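Rho guanine nucleotide exchange factor 3 (Mus musculus, PDB 2Z0Q) acts as a guanine nucleotide exchange factor for the small GTPases RhoA and RhoB, and is represented here by its DH-PH fragment. Local coordinates at residues Glu92-Ile97 with Asn178-His183; Lys162-Leu167 with Ile190-Val195. All coordinates share one frame; numbering follows the deposited sequence.

How the contacts relate
Both contacts lie in the DH domain and share helix 180-213, which contact 1 meets at its first turn and contact 2 about ten residues further on. Their centres are 16 Å apart and their nearest atoms about 6 Å apart, so they do not touch. Contact 1 is partly buried and polar: a carboxylate takes the backbone N-H groups that lead into helix 95-101, with histidines and prolines packing against each other and the backbone nearby. Contact 2 is the more buried and lies nearer the centre of the chain; there helix 155-172 runs antiparallel to the same long helix, and the meeting atoms are aliphatic carbons. The segments alternate along the chain.

Contact 1. Residues Glu92-Ile97 with Asn178-His183; sequences EHVGPI and NPDQQH
Gly95 and His183 bring the two backbones closest, their CA atoms 4.6 Å apart, where the lead-in to helix 95-101 meets the first turn of helix 180-213. The Asp180 carboxylate carries the contact by accepting from two successive backbone N-H groups. Val94 N gives OD2 of Asp180 a nearly straight hydrogen bond (171°), at 2.9 Å, to its syn lone pair. The hydrogen bond from Gly95 N to OD1 of Asp180 (2.7 Å) comes from above the carboxylate plane, 44° out of it. An alanine in place of Asp180 would probably leave both N-H groups without these acceptors and the turn into helix 95-101 less firmly held. Asn178, its CG anti to the backbone N, precedes the turn into helix 180-213 and makes a capping bond there: its OD1 accepts from Asp180 N at 2.9 Å. The same OD1 lies in plane at the His93 ring edge, 3.2 Å from CD2 of His93, with amide and ring 81° apart. CG of Pro179 lies 3.7 Å from NE2 of His93. Gly95, lacking a side chain, lets CB of His183 come within 3.4 Å of its CA, and the His183 and Pro96 side chains cross at about a right angle, ND1 of His183 lying 3.6 Å from CD of Pro96. Within the helical DH domain, helix 15-51 flanks this junction through Arg20, which touches Asn178 and Asp180 and bonds to Glu92 O, while Val94 packs on Leu81 of helix 67-84.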
loop_
_atom_site.group_PDB
_atom_site.type_symbol
_atom_site.label_atom_id
_atom_site.label_comp_id
_atom_site.label_asym_id
_atom_site.label_seq_id
_atom_site.Cartn_x
_atom_site.Cartn_y
_atom_site.Cartn_z
ATOM N N GLU A 92 33.883 -10.710 1.598
ATOM C CA GLU A 92 34.398 -10.831 2.960
ATOM C C GLU A 92 33.486 -10.117 3.980
ATOM O O GLU A 92 32.995 -10.732 4.927
ATOM C CB GLU A 92 35.802 -10.209 3.043
ATOM C CG GLU A 92 36.576 -10.637 4.260
ATOM C CD GLU A 92 38.050 -10.170 4.212
ATOM O OE1 GLU A 92 38.628 -10.085 3.101
ATOM O OE2 GLU A 92 38.630 -9.909 5.288
ATOM N N HIS A 93 33.302 -8.821 3.770
ATOM C CA HIS A 93 32.458 -7.998 4.651
ATOM C C HIS A 93 31.510 -7.102 3.895
ATOM O O HIS A 93 31.919 -6.448 2.901
ATOM C CB HIS A 93 33.318 -7.075 5.502
ATOM C CG HIS A 93 34.425 -7.768 6.208
ATOM N ND1 HIS A 93 35.740 -7.618 5.843
ATOM C CD2 HIS A 93 34.418 -8.605 7.268
ATOM C CE1 HIS A 93 36.502 -8.327 6.653
ATOM N NE2 HIS A 93 35.725 -8.936 7.526
ATOM N N VAL A 94 30.263 -7.034 4.382
ATOM C CA VAL A 94 29.252 -6.156 3.819
ATOM C C VAL A 94 28.820 -5.120 4.875
ATOM O O VAL A 94 28.113 -4.160 4.571
ATOM C CB VAL A 94 27.964 -6.919 3.348
ATOM C CG1 VAL A 94 28.309 -7.849 2.201
ATOM C CG2 VAL A 94 27.325 -7.684 4.532
ATOM N N GLY A 95 29.280 -5.302 6.111
ATOM C CA GLY A 95 28.869 -4.408 7.187
ATOM C C GLY A 95 29.141 -2.927 6.973
ATOM O O GLY A 95 28.207 -2.128 7.030
ATOM N N PRO A 96 30.409 -2.539 6.763
ATOM C CA PRO A 96 30.793 -1.136 6.541
ATOM C C PRO A 96 30.004 -0.483 5.421
ATOM O O PRO A 96 29.531 0.647 5.545
ATOM C CB PRO A 96 32.274 -1.229 6.243
ATOM C CG PRO A 96 32.703 -2.398 7.186
ATOM C CD PRO A 96 31.601 -3.404 6.935
ATOM N N ILE A 97 29.828 -1.211 4.314
ATOM C CA ILE A 97 29.070 -0.655 3.202
ATOM C C ILE A 97 27.612 -0.346 3.587
ATOM O O ILE A 97 27.078 0.706 3.240
ATOM C CB ILE A 97 29.074 -1.646 2.001
ATOM C CG1 ILE A 97 30.436 -1.615 1.303
ATOM C CG2 ILE A 97 27.919 -1.277 1.013
ATOM C CD1 ILE A 97 30.578 -2.674 0.174
ATOM N N ASN A 178 34.001 -12.360 13.074
ATOM C CA ASN A 178 33.875 -11.553 11.876
ATOM C C ASN A 178 33.238 -10.225 12.321
ATOM O O ASN A 178 32.133 -10.229 12.847
ATOM C CB ASN A 178 32.947 -12.249 10.879
ATOM C CG ASN A 178 32.945 -11.583 9.544
ATOM O OD1 ASN A 178 32.852 -10.362 9.442
ATOM N ND2 ASN A 178 33.038 -12.392 8.478
ATOM N N PRO A 179 33.908 -9.084 12.073
ATOM C CA PRO A 179 33.381 -7.771 12.482
ATOM C C PRO A 179 32.047 -7.386 11.864
ATOM O O PRO A 179 31.418 -6.433 12.294
ATOM C CB PRO A 179 34.505 -6.805 12.105
ATOM C CG PRO A 179 35.172 -7.512 10.924
ATOM C CD PRO A 179 35.203 -8.939 11.372
ATOM N N ASP A 180 31.637 -8.124 10.831
ATOM C CA ASP A 180 30.349 -7.860 10.212
ATOM C C ASP A 180 29.242 -8.113 11.249
ATOM O O ASP A 180 28.130 -7.602 11.086
ATOM C CB ASP A 180 30.126 -8.795 9.026
ATOM C CG ASP A 180 30.276 -8.103 7.692
ATOM O OD1 ASP A 180 30.813 -6.959 7.617
ATOM O OD2 ASP A 180 29.839 -8.705 6.685
ATOM N N GLN A 181 29.490 -8.933 12.271
ATOM C CA GLN A 181 28.410 -9.151 13.250
ATOM C C GLN A 181 27.920 -7.828 13.823
ATOM O O GLN A 181 26.727 -7.521 13.773
ATOM C CB GLN A 181 28.842 -10.042 14.420
ATOM C CG GLN A 181 29.133 -11.451 14.097
ATOM C CD GLN A 181 29.132 -12.330 15.347
ATOM O OE1 GLN A 181 29.655 -11.944 16.403
ATOM N NE2 GLN A 181 28.551 -13.504 15.230
ATOM N N GLN A 182 28.831 -7.024 14.368
ATOM C CA GLN A 182 28.396 -5.737 14.933
ATOM C C GLN A 182 27.807 -4.789 13.898
ATOM O O GLN A 182 26.823 -4.116 14.143
ATOM C CB GLN A 182 29.556 -5.052 15.661
ATOM C CG GLN A 182 29.900 -5.685 17.005
ATOM C CD GLN A 182 30.888 -6.842 16.929
ATOM O OE1 GLN A 182 31.391 -7.286 17.973
ATOM N NE2 GLN A 182 31.186 -7.337 15.712
ATOM N N HIS A 183 28.430 -4.711 12.729
ATOM C CA HIS A 183 27.929 -3.807 11.699
ATOM C C HIS A 183 26.558 -4.184 11.224
ATOM O O HIS A 183 25.721 -3.316 10.968
ATOM C CB HIS A 183 28.909 -3.779 10.535
ATOM C CG HIS A 183 30.203 -3.134 10.902
ATOM N ND1 HIS A 183 31.428 -3.618 10.499
ATOM C CD2 HIS A 183 30.458 -2.043 11.669
ATOM C CE1 HIS A 183 32.384 -2.849 11.001
ATOM N NE2 HIS A 183 31.822 -1.891 11.712
#

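Contact 2. Residues Lys162-Leu167 with Ile190-Val195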
loop_
_atom_site.group_PDB
_atom_site.type_symbol
_atom_site.label_atom_id
_atom_site.label_comp_id
_atom_site.label_asym_id
_atom_site.label_seq_id
_atom_site.Cartn_x
_atom_site.Cartn_y
_atom_site.Cartn_z
ATOM N N LYS A 162 11.540 -5.279 4.063
ATOM C CA LYS A 162 12.248 -6.539 3.993
ATOM C C LYS A 162 13.722 -6.438 4.357
ATOM O O LYS A 162 14.373 -7.457 4.574
ATOM C CB LYS A 162 12.119 -7.135 2.582
ATOM C CG LYS A 162 12.352 -8.643 2.539
ATOM C CD LYS A 162 12.053 -9.222 1.139
ATOM C CE LYS A 162 12.405 -10.711 1.074
ATOM N NZ LYS A 162 12.317 -11.191 -0.330
ATOM N N TYR A 163 14.272 -5.226 4.501
ATOM C CA TYR A 163 15.711 -5.178 4.776
ATOM C C TYR A 163 16.123 -5.880 6.091
ATOM O O TYR A 163 17.134 -6.569 6.137
ATOM C CB TYR A 163 16.240 -3.728 4.771
ATOM C CG TYR A 163 16.587 -3.194 3.390
ATOM C CD1 TYR A 163 17.489 -3.878 2.562
ATOM C CD2 TYR A 163 16.034 -2.003 2.915
ATOM C CE1 TYR A 163 17.826 -3.400 1.312
ATOM C CE2 TYR A 163 16.360 -1.520 1.680
ATOM C CZ TYR A 163 17.259 -2.220 0.867
ATOM O OH TYR A 163 17.573 -1.757 -0.397
ATOM N N PRO A 164 15.351 -5.691 7.187
ATOM C CA PRO A 164 15.760 -6.366 8.422
ATOM C C PRO A 164 15.902 -7.905 8.206
ATOM O O PRO A 164 16.881 -8.521 8.639
ATOM C CB PRO A 164 14.637 -6.006 9.407
ATOM C CG PRO A 164 14.220 -4.640 8.958
ATOM C CD PRO A 164 14.216 -4.788 7.413
ATOM N N LEU A 165 14.920 -8.491 7.533
ATOM C CA LEU A 165 14.924 -9.933 7.264
ATOM C C LEU A 165 16.159 -10.333 6.439
ATOM O O LEU A 165 16.848 -11.303 6.747
ATOM C CB LEU A 165 13.631 -10.300 6.490
ATOM C CG LEU A 165 13.434 -11.754 6.024
ATOM C CD1 LEU A 165 11.909 -11.981 5.678
ATOM C CD2 LEU A 165 14.292 -12.045 4.825
ATOM N N LEU A 166 16.435 -9.554 5.397
ATOM C CA LEU A 166 17.557 -9.863 4.509
ATOM C C LEU A 166 18.912 -9.694 5.181
ATOM O O LEU A 166 19.806 -10.527 4.999
ATOM C CB LEU A 166 17.493 -8.965 3.265
ATOM C CG LEU A 166 16.317 -9.098 2.326
ATOM C CD1 LEU A 166 16.315 -7.872 1.310
ATOM C CD2 LEU A 166 16.471 -10.436 1.579
ATOM N N LEU A 167 19.084 -8.604 5.942
ATOM C CA LEU A 167 20.358 -8.406 6.617
ATOM C C LEU A 167 20.505 -9.413 7.771
ATOM O O LEU A 167 21.601 -9.832 8.065
ATOM C CB LEU A 167 20.470 -6.978 7.171
ATOM C CG LEU A 167 20.320 -5.903 6.099
ATOM C CD1 LEU A 167 20.744 -4.524 6.702
ATOM C CD2 LEU A 167 21.170 -6.240 4.878
ATOM N N ILE A 190 19.011 0.087 12.955
ATOM C CA ILE A 190 18.728 1.399 12.379
ATOM C C ILE A 190 17.545 1.336 11.381
ATOM O O ILE A 190 16.664 2.188 11.405
ATOM C CB ILE A 190 19.960 1.940 11.668
ATOM C CG1 ILE A 190 21.074 2.157 12.691
ATOM C CG2 ILE A 190 19.611 3.244 10.903
ATOM C CD1 ILE A 190 20.768 3.138 13.816
ATOM N N ILE A 191 17.535 0.318 10.527
ATOM C CA ILE A 191 16.454 0.188 9.558
ATOM C C ILE A 191 15.146 -0.137 10.293
ATOM O O ILE A 191 14.091 0.342 9.893
ATOM C CB ILE A 191 16.803 -0.880 8.473
ATOM C CG1 ILE A 191 17.930 -0.330 7.598
ATOM C CG2 ILE A 191 15.608 -1.124 7.522
ATOM C CD1 ILE A 191 18.563 -1.417 6.713
ATOM N N GLN A 192 15.206 -0.924 11.363
ATOM C CA GLN A 192 13.960 -1.172 12.081
ATOM C C GLN A 192 13.359 0.150 12.563
ATOM O O GLN A 192 12.123 0.336 12.521
ATOM C CB GLN A 192 14.184 -2.101 13.256
ATOM C CG GLN A 192 14.493 -3.528 12.786
ATOM C CD GLN A 192 14.845 -4.434 13.931
ATOM O OE1 GLN A 192 15.783 -4.151 14.676
ATOM N NE2 GLN A 192 14.086 -5.520 14.093
ATOM N N GLY A 193 14.228 1.052 13.017
ATOM C CA GLY A 193 13.778 2.358 13.465
ATOM C C GLY A 193 13.193 3.219 12.342
ATOM O O GLY A 193 12.210 3.936 12.528
ATOM N N ILE A 194 13.797 3.141 11.169
ATOM C CA ILE A 194 13.375 3.907 10.014
ATOM C C ILE A 194 11.992 3.411 9.574
ATOM O O ILE A 194 11.085 4.206 9.323
ATOM C CB ILE A 194 14.395 3.740 8.831
ATOM C CG1 ILE A 194 15.685 4.517 9.151
ATOM C CG2 ILE A 194 13.821 4.315 7.520
ATOM C CD1 ILE A 194 16.874 4.168 8.261
ATOM N N VAL A 195 11.857 2.087 9.484
ATOM C CA VAL A 195 10.581 1.489 9.029
ATOM C C VAL A 195 9.423 1.797 9.970
ATOM O O VAL A 195 8.329 2.178 9.536
ATOM C CB VAL A 195 10.713 -0.055 8.883
ATOM C CG1 VAL A 195 9.311 -0.702 8.613
ATOM C CG2 VAL A 195 11.696 -0.356 7.788
#
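Ile191 enters the interface from segment 190-195 of helix 180-213 and meets Tyr163, Pro164 and Leu167 of segment 162-167 on helix 155-172. From CB, which points toward the facing helix, the side chain forks. Branch CG2, anti to the backbone N, reaches CB of Tyr163 at 3.8 Å and CD of Pro164 at 3.9 Å. The other arm begins at CG1 and extends through chi2 of 167° to CD1. That tip lies 3.8 Å from CB of Tyr163 and equally far from CD1 of Leu167, the Ile191 and Leu167 side chains crossing at about a right angle. Ile191 thus spans one helical turn, from Tyr163 to Leu167. Beside it, CG of Gln192 passes CG of Pro164 at 4.0 Å, the two side chains sliding past each other in opposite directions. The segment axes approach to 9.2 Å and run antiparallel at 165°, with Pro164 and Gln192 nearest in CA position. Segment 162-167 is kinked where the N atoms of Pro164 and Leu165 lack bonds to the preceding turn; the proline nitrogen has no hydrogen to give. These contacts are all between carbons, as expected for neighbouring helices of the elongated helical DH domain. Leu102 also touches Ile191, Leu167 reaches Ala187 and Ile188 earlier on helix 180-213, and the Tyr163 hydroxyl is hydrogen-bonded to Glu31 of helix 15-51.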